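Local coordinates for sulfate permease family protein (Vibrio cholerae, PDB 4DGH), which probably transports anions such as sulfate across the membrane, the chain modelled here being the STAS domain of the full-length transporter, at residues P60-T65 with Q95-A100; R19-Y24 with G117-A122; P29-A34 with I67-E72. All blocks are in the same frame, centred on the assembly; numbering follows the deposited sequence.

Interaction 1 (P60-T65 with Q95-A100)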
ATOM      1  N   PRO A  60      -7.129 -13.498  -7.906  1.00 24.00           N
ATOM      2  CA  PRO A  60      -7.019 -14.912  -8.229  1.00 24.05           C
ATOM      3  C   PRO A  60      -8.054 -15.820  -7.528  1.00 24.54           C
ATOM      4  O   PRO A  60      -8.345 -16.899  -8.016  1.00 23.51           O
ATOM      5  CB  PRO A  60      -5.562 -15.271  -7.782  1.00 26.47           C
ATOM      6  CG  PRO A  60      -5.277 -14.290  -6.698  1.00 25.04           C
ATOM      7  CD  PRO A  60      -6.008 -13.030  -7.041  1.00 24.20           C
ATOM      8  N   PHE A  61      -8.607 -15.390  -6.406  1.00 23.14           N
ATOM      9  CA  PHE A  61      -9.596 -16.169  -5.711  1.00 24.12           C
ATOM     10  C   PHE A  61     -10.299 -15.166  -4.789  1.00 24.52           C
ATOM     11  O   PHE A  61      -9.801 -14.053  -4.590  1.00 23.05           O
ATOM     12  CB  PHE A  61      -9.002 -17.347  -4.879  1.00 25.54           C
ATOM     13  CG  PHE A  61      -8.157 -16.882  -3.724  1.00 25.31           C
ATOM     14  CD1 PHE A  61      -8.746 -16.579  -2.464  1.00 26.09           C
ATOM     15  CD2 PHE A  61      -6.774 -16.683  -3.894  1.00 27.92           C
ATOM     16  CE1 PHE A  61      -7.948 -16.076  -1.424  1.00 27.37           C
ATOM     17  CE2 PHE A  61      -5.974 -16.214  -2.844  1.00 29.52           C
ATOM     18  CZ  PHE A  61      -6.591 -15.880  -1.614  1.00 28.90           C
HETATM   19  N   MSE A  62     -11.463 -15.561  -4.255  1.00 25.67           N
HETATM   20  CA  MSE A  62     -12.175 -14.708  -3.299  1.00 26.10           C
HETATM   21  C   MSE A  62     -12.783 -15.629  -2.278  1.00 28.23           C
HETATM   22  O   MSE A  62     -13.309 -16.704  -2.627  1.00 30.43           O
HETATM   23  CB  MSE A  62     -13.371 -14.005  -3.871  1.00 29.69           C
HETATM   24  CG  MSE A  62     -12.896 -13.035  -4.917  1.00 34.03           C
HETATM   25 SE   MSE A  62     -14.386 -11.767  -5.161  0.84 40.21          SE
HETATM   26  CE  MSE A  62     -14.272 -10.776  -3.533  1.00 36.15           C
ATOM     27  N   ASP A  63     -12.617 -15.295  -1.006  1.00 24.52           N
ATOM     28  CA  ASP A  63     -13.297 -16.034   0.032  1.00 24.48           C
ATOM     29  C   ASP A  63     -14.485 -15.207   0.492  1.00 24.75           C
ATOM     30  O   ASP A  63     -14.729 -14.086  -0.031  1.00 22.31           O
ATOM     31  CB  ASP A  63     -12.280 -16.436   1.187  1.00 25.40           C
ATOM     32  CG  ASP A  63     -11.564 -15.253   1.814  0.75 25.62           C
ATOM     33  OD1 ASP A  63     -12.192 -14.179   1.956  0.75 24.54           O
ATOM     34  OD2 ASP A  63     -10.335 -15.377   2.174  0.75 26.22           O
ATOM     35  N   ILE A  64     -15.198 -15.739   1.502  1.00 26.04           N
ATOM     36  CA  ILE A  64     -16.331 -15.046   2.090  1.00 25.67           C
ATOM     37  C   ILE A  64     -15.980 -13.615   2.501  1.00 23.81           C
ATOM     38  O   ILE A  64     -16.858 -12.723   2.475  1.00 24.33           O
ATOM     39  CB  ILE A  64     -16.970 -15.855   3.265  1.00 26.48           C
ATOM     40  CG1 ILE A  64     -18.478 -15.521   3.399  1.00 31.33           C
ATOM     41  CG2 ILE A  64     -16.046 -15.884   4.517  1.00 29.00           C
ATOM     42  CD1 ILE A  64     -19.229 -16.522   4.305  1.00 35.65           C
ATOM     43  N   THR A  65     -14.755 -13.377   2.928  1.00 22.72           N
ATOM     44  CA  THR A  65     -14.400 -12.055   3.378  1.00 23.45           C
ATOM     45  C   THR A  65     -14.308 -11.077   2.188  1.00 23.95           C
ATOM     46  O   THR A  65     -14.763  -9.910   2.290  1.00 25.20           O
ATOM     47  CB  THR A  65     -13.103 -11.973   4.284  1.00 25.10           C
ATOM     48  OG1 THR A  65     -11.982 -12.281   3.493  1.00 29.88           O
ATOM     49  CG2 THR A  65     -13.104 -13.014   5.412  1.00 26.63           C
ATOM     50  N   GLN A  95     -17.449 -18.298 -11.271  1.00 24.96           N
ATOM     51  CA  GLN A  95     -18.425 -19.212 -10.555  1.00 27.55           C
ATOM     52  C   GLN A  95     -18.758 -18.692  -9.175  1.00 25.66           C
ATOM     53  O   GLN A  95     -19.908 -18.760  -8.783  1.00 23.81           O
ATOM     54  CB  GLN A  95     -17.940 -20.675 -10.410  1.00 29.17           C
ATOM     55  CG  GLN A  95     -17.314 -21.244 -11.689  1.00 36.30           C
ATOM     56  CD  GLN A  95     -16.556 -22.591 -11.508  1.00 42.99           C
ATOM     57  OE1 GLN A  95     -15.351 -22.718 -11.841  1.00 46.09           O
ATOM     58  NE2 GLN A  95     -17.266 -23.597 -11.037  1.00 37.08           N
ATOM     59  N   LYS A  96     -17.750 -18.201  -8.436  1.00 25.36           N
ATOM     60  CA  LYS A  96     -17.998 -17.678  -7.084  1.00 27.33           C
ATOM     61  C   LYS A  96     -18.927 -16.467  -7.122  1.00 24.83           C
ATOM     62  O   LYS A  96     -19.784 -16.317  -6.268  1.00 24.78           O
ATOM     63  CB  LYS A  96     -16.703 -17.217  -6.402  1.00 29.90           C
ATOM     64  CG  LYS A  96     -16.200 -18.026  -5.295  1.00 38.75           C
ATOM     65  CD  LYS A  96     -16.707 -17.541  -3.979  1.00 39.81           C
ATOM     66  CE  LYS A  96     -16.532 -18.748  -3.123  1.00 37.63           C
ATOM     67  NZ  LYS A  96     -15.144 -18.800  -2.653  1.00 31.96           N
ATOM     68  N   LEU A  97     -18.731 -15.565  -8.095  1.00 24.19           N
ATOM     69  CA  LEU A  97     -19.544 -14.369  -8.195  1.00 21.74           C
ATOM     70  C   LEU A  97     -21.078 -14.749  -8.371  1.00 22.86           C
ATOM     71  O   LEU A  97     -21.957 -14.064  -7.840  1.00 21.51           O
ATOM     72  CB  LEU A  97     -19.102 -13.526  -9.389  1.00 22.30           C
ATOM     73  CG  LEU A  97     -17.652 -12.883  -9.232  1.00 22.71           C
ATOM     74  CD1 LEU A  97     -17.454 -11.942 -10.407  1.00 21.89           C
ATOM     75  CD2 LEU A  97     -17.532 -12.134  -7.919  1.00 25.26           C
ATOM     76  N   VAL A  98     -21.326 -15.812  -9.133  1.00 22.51           N
ATOM     77  CA  VAL A  98     -22.705 -16.303  -9.356  1.00 25.40           C
ATOM     78  C   VAL A  98     -23.216 -16.897  -8.026  1.00 26.56           C
ATOM     79  O   VAL A  98     -24.193 -16.403  -7.453  1.00 25.59           O
ATOM     80  CB  VAL A  98     -22.751 -17.370 -10.462  1.00 26.97           C
ATOM     81  CG1 VAL A  98     -24.164 -18.044 -10.529  1.00 29.44           C
ATOM     82  CG2 VAL A  98     -22.413 -16.727 -11.812  1.00 27.06           C
ATOM     83  N   LYS A  99     -22.477 -17.842  -7.476  1.00 26.38           N
ATOM     84  CA  LYS A  99     -22.935 -18.520  -6.258  1.00 29.67           C
ATOM     85  C   LYS A  99     -23.150 -17.572  -5.080  1.00 30.97           C
ATOM     86  O   LYS A  99     -24.044 -17.804  -4.276  1.00 29.54           O
ATOM     87  CB  LYS A  99     -21.960 -19.635  -5.814  1.00 35.23           C
ATOM     88  CG  LYS A  99     -21.508 -20.626  -6.912  1.00 40.91           C
ATOM     89  CD  LYS A  99     -20.909 -21.932  -6.335  1.00 43.20           C
ATOM     90  CE  LYS A  99     -19.952 -21.710  -5.126  1.00 46.10           C
ATOM     91  NZ  LYS A  99     -18.530 -21.357  -5.458  1.00 31.75           N
ATOM     92  N   ALA A 100     -22.335 -16.516  -4.972  1.00 28.77           N
ATOM     93  CA  ALA A 100     -22.437 -15.575  -3.885  1.00 30.17           C
ATOM     94  C   ALA A 100     -23.475 -14.498  -4.038  1.00 31.28           C
ATOM     95  O   ALA A 100     -23.735 -13.776  -3.065  1.00 33.14           O
ATOM     96  CB  ALA A 100     -21.085 -14.937  -3.624  1.00 34.05           C
TER

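Interaction 2 (R19-Y24 with G117-A122)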
ATOM      1  N   ARG A  19     -16.424  11.778 -19.102  1.00 25.72           N
ATOM      2  CA  ARG A  19     -16.722  12.143 -17.727  1.00 27.18           C
ATOM      3  C   ARG A  19     -17.679  11.144 -17.029  1.00 22.53           C
ATOM      4  O   ARG A  19     -17.600  10.964 -15.795  1.00 20.89           O
ATOM      5  CB  ARG A  19     -17.480  13.489 -17.767  1.00 32.90           C
ATOM      6  CG  ARG A  19     -16.977  14.465 -16.755  1.00 47.57           C
ATOM      7  CD  ARG A  19     -17.605  15.826 -17.065  1.00 53.49           C
ATOM      8  NE  ARG A  19     -19.039  15.599 -17.033  1.00 65.41           N
ATOM      9  CZ  ARG A  19     -19.762  15.791 -15.937  1.00 75.96           C
ATOM     10  NH1 ARG A  19     -19.163  16.282 -14.853  1.00 80.51           N
ATOM     11  NH2 ARG A  19     -21.062  15.522 -15.930  1.00 74.06           N
ATOM     12  N   GLU A  20     -18.624  10.600 -17.799  1.00 21.41           N
ATOM     13  CA  GLU A  20     -19.569   9.595 -17.304  1.00 23.29           C
ATOM     14  C   GLU A  20     -19.061   8.218 -16.920  1.00 22.30           C
ATOM     15  O   GLU A  20     -19.833   7.486 -16.309  1.00 23.03           O
ATOM     16  CB  GLU A  20     -20.814   9.412 -18.209  1.00 25.86           C
ATOM     17  CG  GLU A  20     -21.515  10.715 -18.400  1.00 30.87           C
ATOM     18  CD  GLU A  20     -20.992  11.462 -19.604  1.00 34.95           C
ATOM     19  OE1 GLU A  20     -19.799  11.307 -20.092  1.00 31.54           O
ATOM     20  OE2 GLU A  20     -21.865  12.141 -20.151  1.00 42.90           O
ATOM     21  N   LEU A  21     -17.794   7.871 -17.233  1.00 21.38           N
ATOM     22  CA  LEU A  21     -17.350   6.490 -17.000  1.00 20.00           C
ATOM     23  C   LEU A  21     -16.104   6.517 -16.104  1.00 21.35           C
ATOM     24  O   LEU A  21     -15.154   7.293 -16.367  1.00 21.13           O
ATOM     25  CB  LEU A  21     -16.997   5.909 -18.358  1.00 20.95           C
ATOM     26  CG  LEU A  21     -16.396   4.513 -18.323  1.00 22.46           C
ATOM     27  CD1 LEU A  21     -17.457   3.571 -17.774  1.00 20.66           C
ATOM     28  CD2 LEU A  21     -16.077   4.146 -19.738  1.00 22.10           C
ATOM     29  N   ALA A  22     -16.066   5.648 -15.100  1.00 19.17           N
ATOM     30  CA  ALA A  22     -14.901   5.478 -14.246  1.00 18.49           C
ATOM     31  C   ALA A  22     -14.498   3.990 -14.320  1.00 18.67           C
ATOM     32  O   ALA A  22     -15.272   3.109 -14.735  1.00 17.61           O
ATOM     33  CB  ALA A  22     -15.217   5.926 -12.827  1.00 17.84           C
ATOM     34  N   VAL A  23     -13.263   3.716 -13.940  1.00 18.17           N
ATOM     35  CA  VAL A  23     -12.747   2.359 -14.067  1.00 18.22           C
ATOM     36  C   VAL A  23     -11.921   2.180 -12.787  1.00 18.42           C
ATOM     37  O   VAL A  23     -11.086   3.063 -12.430  1.00 18.58           O
ATOM     38  CB  VAL A  23     -11.841   2.229 -15.290  1.00 17.36           C
ATOM     39  CG1 VAL A  23     -11.182   0.844 -15.244  1.00 18.86           C
ATOM     40  CG2 VAL A  23     -12.640   2.401 -16.571  1.00 18.56           C
ATOM     41  N   TYR A  24     -12.135   1.067 -12.106  1.00 17.87           N
ATOM     42  CA  TYR A  24     -11.342   0.774 -10.906  1.00 20.41           C
ATOM     43  C   TYR A  24     -10.929  -0.673 -10.915  1.00 21.06           C
ATOM     44  O   TYR A  24     -11.737  -1.532 -11.296  1.00 21.46           O
ATOM     45  CB  TYR A  24     -12.207   1.086  -9.649  1.00 21.81           C
ATOM     46  CG  TYR A  24     -11.393   0.828  -8.343  1.00 28.33           C
ATOM     47  CD1 TYR A  24     -10.308   1.686  -7.968  1.00 31.73           C
ATOM     48  CD2 TYR A  24     -11.681  -0.240  -7.512  1.00 26.79           C
ATOM     49  CE1 TYR A  24      -9.550   1.445  -6.813  1.00 30.16           C
ATOM     50  CE2 TYR A  24     -10.922  -0.436  -6.310  1.00 29.47           C
ATOM     51  CZ  TYR A  24      -9.851   0.342  -6.036  1.00 30.56           C
ATOM     52  OH  TYR A  24      -9.094   0.089  -4.863  1.00 39.64           O
ATOM     53  N   GLY A 117     -14.720  -5.684 -23.631  1.00 20.60           N
ATOM     54  CA  GLY A 117     -16.174  -5.714 -23.913  1.00 21.40           C
ATOM     55  C   GLY A 117     -17.015  -4.870 -22.905  1.00 20.07           C
ATOM     56  O   GLY A 117     -18.053  -4.266 -23.282  1.00 19.93           O
ATOM     57  N   ALA A 118     -16.577  -4.794 -21.644  1.00 18.64           N
ATOM     58  CA  ALA A 118     -17.265  -3.877 -20.667  1.00 18.15           C
ATOM     59  C   ALA A 118     -17.125  -2.414 -21.082  1.00 17.81           C
ATOM     60  O   ALA A 118     -18.093  -1.645 -21.014  1.00 17.79           O
ATOM     61  CB  ALA A 118     -16.623  -4.091 -19.250  1.00 16.90           C
ATOM     62  N   LEU A 119     -15.915  -2.044 -21.559  1.00 19.39           N
ATOM     63  CA  LEU A 119     -15.609  -0.663 -21.950  1.00 19.08           C
ATOM     64  C   LEU A 119     -16.422  -0.295 -23.191  1.00 20.12           C
ATOM     65  O   LEU A 119     -17.057   0.775 -23.234  1.00 19.00           O
ATOM     66  CB  LEU A 119     -14.078  -0.490 -22.218  1.00 20.77           C
ATOM     67  CG  LEU A 119     -13.636   0.895 -22.855  1.00 21.06           C
ATOM     68  CD1 LEU A 119     -14.022   1.933 -21.811  1.00 19.81           C
ATOM     69  CD2 LEU A 119     -12.131   0.916 -22.999  1.00 20.43           C
ATOM     70  N   SER A 120     -16.411  -1.173 -24.188  1.00 21.30           N
ATOM     71  CA  SER A 120     -17.258  -1.022 -25.384  1.00 23.82           C
ATOM     72  C   SER A 120     -18.754  -0.849 -25.015  1.00 23.80           C
ATOM     73  O   SER A 120     -19.455   0.131 -25.428  1.00 23.40           O
ATOM     74  CB  SER A 120     -16.995  -2.232 -26.339  1.00 25.43           C
ATOM     75  OG  SER A 120     -18.030  -2.238 -27.322  1.00 35.41           O
ATOM     76  N   ALA A 121     -19.271  -1.752 -24.184  1.00 23.25           N
ATOM     77  CA  ALA A 121     -20.666  -1.607 -23.752  1.00 22.17           C
ATOM     78  C   ALA A 121     -20.955  -0.302 -23.015  1.00 21.94           C
ATOM     79  O   ALA A 121     -22.031   0.297 -23.208  1.00 22.36           O
ATOM     80  CB  ALA A 121     -21.125  -2.766 -22.912  1.00 21.71           C
ATOM     81  N   ALA A 122     -20.036   0.145 -22.184  1.00 20.75           N
ATOM     82  CA  ALA A 122     -20.294   1.361 -21.397  1.00 20.80           C
ATOM     83  C   ALA A 122     -20.288   2.577 -22.311  1.00 20.85           C
ATOM     84  O   ALA A 122     -21.156   3.498 -22.201  1.00 19.87           O
ATOM     85  CB  ALA A 122     -19.182   1.578 -20.353  1.00 20.98           C
TER

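Interaction 3 (P29-A34 with I67-E72)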
ATOM      1  N   PRO A  29      -5.761 -10.599  -4.391  1.00 28.72           N
ATOM      2  CA  PRO A  29      -6.872 -11.048  -3.607  1.00 27.55           C
ATOM      3  C   PRO A  29      -7.188 -10.233  -2.359  1.00 26.85           C
ATOM      4  O   PRO A  29      -8.260 -10.383  -1.824  1.00 26.02           O
ATOM      5  CB  PRO A  29      -6.520 -12.470  -3.251  1.00 29.70           C
ATOM      6  CG  PRO A  29      -5.038 -12.550  -3.398  1.00 29.33           C
ATOM      7  CD  PRO A  29      -4.538 -11.369  -4.130  1.00 31.29           C
ATOM      8  N   PHE A  30      -6.248  -9.449  -1.834  1.00 26.92           N
ATOM      9  CA  PHE A  30      -6.499  -8.763  -0.547  1.00 28.28           C
ATOM     10  C   PHE A  30      -6.702  -7.288  -0.876  1.00 28.43           C
ATOM     11  O   PHE A  30      -5.854  -6.399  -0.572  1.00 30.52           O
ATOM     12  CB  PHE A  30      -5.290  -9.036   0.421  1.00 28.03           C
ATOM     13  CG  PHE A  30      -4.858 -10.495   0.439  1.00 28.12           C
ATOM     14  CD1 PHE A  30      -5.783 -11.515   0.671  1.00 29.94           C
ATOM     15  CD2 PHE A  30      -3.519 -10.851   0.202  1.00 30.83           C
ATOM     16  CE1 PHE A  30      -5.384 -12.828   0.703  1.00 30.13           C
ATOM     17  CE2 PHE A  30      -3.142 -12.178   0.201  1.00 33.13           C
ATOM     18  CZ  PHE A  30      -4.064 -13.168   0.470  1.00 27.89           C
ATOM     19  N   PHE A  31      -7.791  -7.048  -1.591  1.00 25.23           N
ATOM     20  CA  PHE A  31      -8.040  -5.726  -2.157  1.00 26.34           C
ATOM     21  C   PHE A  31      -8.779  -4.904  -1.103  1.00 26.73           C
ATOM     22  O   PHE A  31      -9.194  -3.839  -1.395  1.00 26.63           O
ATOM     23  CB  PHE A  31      -8.876  -5.841  -3.431  1.00 23.96           C
ATOM     24  CG  PHE A  31     -10.158  -6.653  -3.226  1.00 26.78           C
ATOM     25  CD1 PHE A  31     -11.296  -6.044  -2.678  1.00 27.01           C
ATOM     26  CD2 PHE A  31     -10.195  -8.018  -3.535  1.00 25.94           C
ATOM     27  CE1 PHE A  31     -12.471  -6.765  -2.472  1.00 29.29           C
ATOM     28  CE2 PHE A  31     -11.367  -8.726  -3.314  1.00 28.51           C
ATOM     29  CZ  PHE A  31     -12.486  -8.109  -2.758  1.00 29.85           C
ATOM     30  N   PHE A  32      -8.873  -5.390   0.147  1.00 28.84           N
ATOM     31  CA  PHE A  32      -9.715  -4.730   1.200  1.00 31.68           C
ATOM     32  C   PHE A  32      -9.350  -3.269   1.457  1.00 29.66           C
ATOM     33  O   PHE A  32     -10.230  -2.422   1.551  1.00 30.17           O
ATOM     34  CB  PHE A  32      -9.697  -5.491   2.576  1.00 34.02           C
ATOM     35  CG  PHE A  32      -9.731  -6.997   2.447  1.00 36.24           C
ATOM     36  CD1 PHE A  32     -10.912  -7.656   2.096  1.00 39.57           C
ATOM     37  CD2 PHE A  32      -8.569  -7.748   2.615  1.00 38.62           C
ATOM     38  CE1 PHE A  32     -10.940  -9.045   1.917  1.00 41.62           C
ATOM     39  CE2 PHE A  32      -8.596  -9.136   2.439  1.00 39.98           C
ATOM     40  CZ  PHE A  32      -9.760  -9.785   2.078  1.00 38.03           C
ATOM     41  N   ALA A  33      -8.073  -2.966   1.590  1.00 28.92           N
ATOM     42  CA  ALA A  33      -7.721  -1.574   1.967  1.00 35.38           C
ATOM     43  C   ALA A  33      -8.100  -0.613   0.803  1.00 33.34           C
ATOM     44  O   ALA A  33      -8.690   0.449   1.029  1.00 33.13           O
ATOM     45  CB  ALA A  33      -6.229  -1.428   2.361  1.00 34.25           C
ATOM     46  N   ALA A  34      -7.820  -1.042  -0.427  1.00 34.36           N
ATOM     47  CA  ALA A  34      -8.277  -0.336  -1.644  1.00 35.31           C
ATOM     48  C   ALA A  34      -9.776  -0.222  -1.807  1.00 35.68           C
ATOM     49  O   ALA A  34     -10.285   0.817  -2.183  1.00 37.62           O
ATOM     50  CB  ALA A  34      -7.721  -1.032  -2.862  1.00 36.64           C
ATOM     51  N   ILE A  67     -15.810 -11.555  -0.704  1.00 22.09           N
ATOM     52  CA  ILE A  67     -17.184 -11.461  -1.250  1.00 22.28           C
ATOM     53  C   ILE A  67     -18.011 -10.424  -0.527  1.00 21.86           C
ATOM     54  O   ILE A  67     -18.679  -9.601  -1.155  1.00 22.05           O
ATOM     55  CB  ILE A  67     -17.901 -12.826  -1.186  1.00 23.78           C
ATOM     56  CG1 ILE A  67     -17.268 -13.655  -2.318  1.00 27.55           C
ATOM     57  CG2 ILE A  67     -19.432 -12.637  -1.358  1.00 27.27           C
ATOM     58  CD1 ILE A  67     -17.729 -13.301  -3.756  1.00 28.96           C
ATOM     59  N   GLN A  68     -17.949 -10.430   0.799  1.00 22.07           N
ATOM     60  CA  GLN A  68     -18.761  -9.482   1.554  1.00 24.12           C
ATOM     61  C   GLN A  68     -18.214  -8.055   1.401  1.00 23.42           C
ATOM     62  O   GLN A  68     -18.974  -7.099   1.377  1.00 23.70           O
ATOM     63  CB  GLN A  68     -18.826  -9.879   3.021  1.00 25.02           C
ATOM     64  CG  GLN A  68     -19.737 -11.090   3.212  1.00 28.62           C
ATOM     65  CD  GLN A  68     -19.594 -11.701   4.597  1.00 30.42           C
ATOM     66  OE1 GLN A  68     -18.637 -12.458   4.846  1.00 31.89           O
ATOM     67  NE2 GLN A  68     -20.545 -11.422   5.501  1.00 27.89           N
ATOM     68  N   THR A  69     -16.906  -7.924   1.252  1.00 23.12           N
ATOM     69  CA  THR A  69     -16.311  -6.614   0.949  1.00 22.26           C
ATOM     70  C   THR A  69     -16.756  -6.092  -0.399  1.00 22.68           C
ATOM     71  O   THR A  69     -17.103  -4.903  -0.535  1.00 22.72           O
ATOM     72  CB  THR A  69     -14.780  -6.738   1.076  1.00 23.87           C
ATOM     73  OG1 THR A  69     -14.512  -7.156   2.406  1.00 26.20           O
ATOM     74  CG2 THR A  69     -14.058  -5.406   0.890  1.00 24.76           C
ATOM     75  N   LEU A  70     -16.693  -6.952  -1.430  1.00 22.22           N
ATOM     76  CA  LEU A  70     -17.097  -6.546  -2.774  1.00 20.82           C
ATOM     77  C   LEU A  70     -18.594  -6.191  -2.782  1.00 22.13           C
ATOM     78  O   LEU A  70     -19.013  -5.236  -3.449  1.00 19.92           O
ATOM     79  CB  LEU A  70     -16.794  -7.638  -3.801  1.00 19.46           C
ATOM     80  CG  LEU A  70     -17.240  -7.461  -5.217  1.00 20.86           C
ATOM     81  CD1 LEU A  70     -16.584  -6.217  -5.839  1.00 22.18           C
ATOM     82  CD2 LEU A  70     -16.836  -8.607  -6.116  1.00 20.44           C
ATOM     83  N   GLU A  71     -19.412  -7.018  -2.111  1.00 22.67           N
ATOM     84  CA  GLU A  71     -20.831  -6.701  -1.980  1.00 26.93           C
ATOM     85  C   GLU A  71     -21.128  -5.294  -1.394  1.00 25.34           C
ATOM     86  O   GLU A  71     -21.922  -4.533  -1.941  1.00 24.04           O
ATOM     87  CB  GLU A  71     -21.514  -7.809  -1.152  1.00 31.54           C
ATOM     88  CG  GLU A  71     -22.952  -7.423  -0.864  1.00 42.09           C
ATOM     89  CD  GLU A  71     -23.709  -8.482  -0.097  1.00 56.29           C
ATOM     90  OE1 GLU A  71     -23.033  -9.324   0.583  1.00 63.21           O
ATOM     91  OE2 GLU A  71     -24.982  -8.448  -0.160  1.00 64.25           O
ATOM     92  N   GLU A  72     -20.514  -4.979  -0.273  1.00 26.36           N
ATOM     93  CA  GLU A  72     -20.700  -3.709   0.431  1.00 28.18           C
ATOM     94  C   GLU A  72     -20.244  -2.565  -0.466  1.00 25.01           C
ATOM     95  O   GLU A  72     -20.964  -1.580  -0.587  1.00 24.21           O
ATOM     96  CB  GLU A  72     -19.877  -3.678   1.740  1.00 35.73           C
ATOM     97  CG  GLU A  72     -19.970  -2.336   2.464  1.00 45.90           C
ATOM     98  CD  GLU A  72     -19.512  -2.386   3.944  1.00 65.48           C
ATOM     99  OE1 GLU A  72     -18.462  -3.030   4.262  1.00 68.37           O
ATOM    100  OE2 GLU A  72     -20.195  -1.758   4.818  1.00 70.96           O
TER

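Interaction 1 (P60-T65 with Q95-A100)
Lys96 reaches out of helix 91-99 to the backbone of Met62, laying its ammonium group against the peptide carbonyl. NZ donates to Met62 O at 2.8 Å, within the plane of the carbonyl and with a C=O...N angle of 158°, a nearly end-on approach. The lysine does not run out straight: its chain bends at chi2 and again at chi4, and the later methylenes CD and CE pass alongside the same oxygen before NZ meets it. NZ has a second acceptor, Leu17 O of the second subunit, and so bridges the two chains.

Met62, a selenomethionine in this crystal, starts toward helix 91-99 at CB and then leads away. With CG beside the backbone nitrogen (chi1 -65°) and chi2 extended, SE arrives 4.2 Å from Leu97 CD2; the bend at chi3 then turns CE away from the leucine. Those two side chains cross obliquely, touching through selenium and one methyl, and Leu70 of helix 64-78 packs against both.

In the STAS fold this is the turn that leaves strand 51-55 and enters helix 64-78; in anti-sigma-factor antagonists such as SpoIIAA the phosphorylated serine stands at the start of the equivalent helix. Here Asp63 is the N-cap, and its CB points away from Lys96. OD1 turns back over the first helical turn, accepting a bent, weak bond from Thr65 N (2.9 Å, 128°) and another bond from Gly66 N. OD2 bonds across the subunit boundary, accepting from Val23 N of the second subunit.

Interaction 2 (R19-Y24 with G117-A122)
Leu21 carries this contact almost alone: both of its methyls press on helix 115-128, one against Leu119 and Ala122 together, the other against Ala122. The pairing belongs to the STAS fold, here with a four-stranded parallel sheet flanked by helices, and it fastens the C-terminal helix over strand 21-25, an outermost strand of the sheet within this chain.

The tight part is small and wholly apolar. Leu21 CD2 lies 3.7 Å from Leu119 CD1, and the two leucine side chains cross at about a right angle, so they meet methyl to methyl and do not run side by side. In Leu21, CG is swung opposite the backbone nitrogen (chi1 175°), which carries the isobutyl fork out from the strand to the helix. Leu119 starts off to one side at CB, and its CD1 closes the distance. The surroundings seal this patch further: Leu123 and Ile126 of the same helix and Ile51 of the neighbouring strand also lie against Leu21, while Met5 of helix 3-11 touches Leu119.

Away from that core the two segments diverge. Gly117, Ser120 and Ala121 are partly exposed and do not touch the strand segment, and exposed Arg19 heads for its salt bridge with Glu47. Farther along the strand, Tyr24 serves the other face of the sheet, where its ring stacks with Phe38 and meets Phe30 of the third subunit edge-to-face. Back at the helix, Ala122 points its CB toward the strand, and this single methyl is gripped by the Leu21 fork, 3.7 Å from CD1 and 4.1 Å from CD2.

Interaction 3 (P29-A34 with I67-E72)
Thr69 faces two phenylalanines at once, Phe31 and Phe32, and each branch of its short side chain has its own job. At the root, CB points toward the opposing segment and lies 4.1 Å from Phe32 CD1. From there OG1 goes to the edge of the Phe32 ring, near the ring plane and 3.6 Å from CD1. That is a van der Waals contact; the hydroxyl's polar partner is Thr65 O, one turn earlier in the same helix, to which it hydrogen-bonds. With OG1 held beside the backbone nitrogen (chi1 -59°), the methyl branch is left to point at the rings. CG2 meets Phe31 CE1 obliquely at 4.0 Å and also brushes Phe32 CD1, so that one methyl touches both aromatic side chains.

In the STAS fold, helices 32-44 and 64-78 pack beside each other, and this contact joins the entry of the first to the early turns of the second. The phenylalanines straddle the start of helix 32-44: Phe31 is the N-cap residue and Phe32 the first helical one. Their approaches differ, since Phe32 crosses Thr69 at about a right angle whereas Phe31 and Thr69 run antiparallel alongside each other.

Phe31 reaches further along helix 64-78. A chi1 of 53° tucks CG over its own backbone, flanked by N and C, and the ring brings CZ to 4.5 Å from Leu70 CB, with Leu70 N at the ring edge. The bound potassium ion lies about 7 Å from the Phe31 side chain, but its site is formed by Leu26, Arg55 and Trp58. Phe32 continues outward to Phe38 of the second subunit, their ring planes inclined at about 45°.

Overall arrangement
Interactions 1 and 3 are neighbours, their centres 11 Å apart, and both use helix 64-78; Met62 packs against Phe31 where they join. Along the chain their segments alternate, and both lie inside the loop closed by interaction 2. The centres of interactions 1 and 2 are 23 Å apart, and those of interactions 2 and 3 are 21 Å apart. Strand 21-25 links the two regions: it runs on to helix 32-44, and Tyr24 OH probably hydrogen-bonds Ala34 O. Within the STAS domain, interaction 2 thus lies on the opposite side of the chain's centre from interactions 1 and 3. In the assembly, interactions 1 and 3 touch the second subunit and interaction 2 the third.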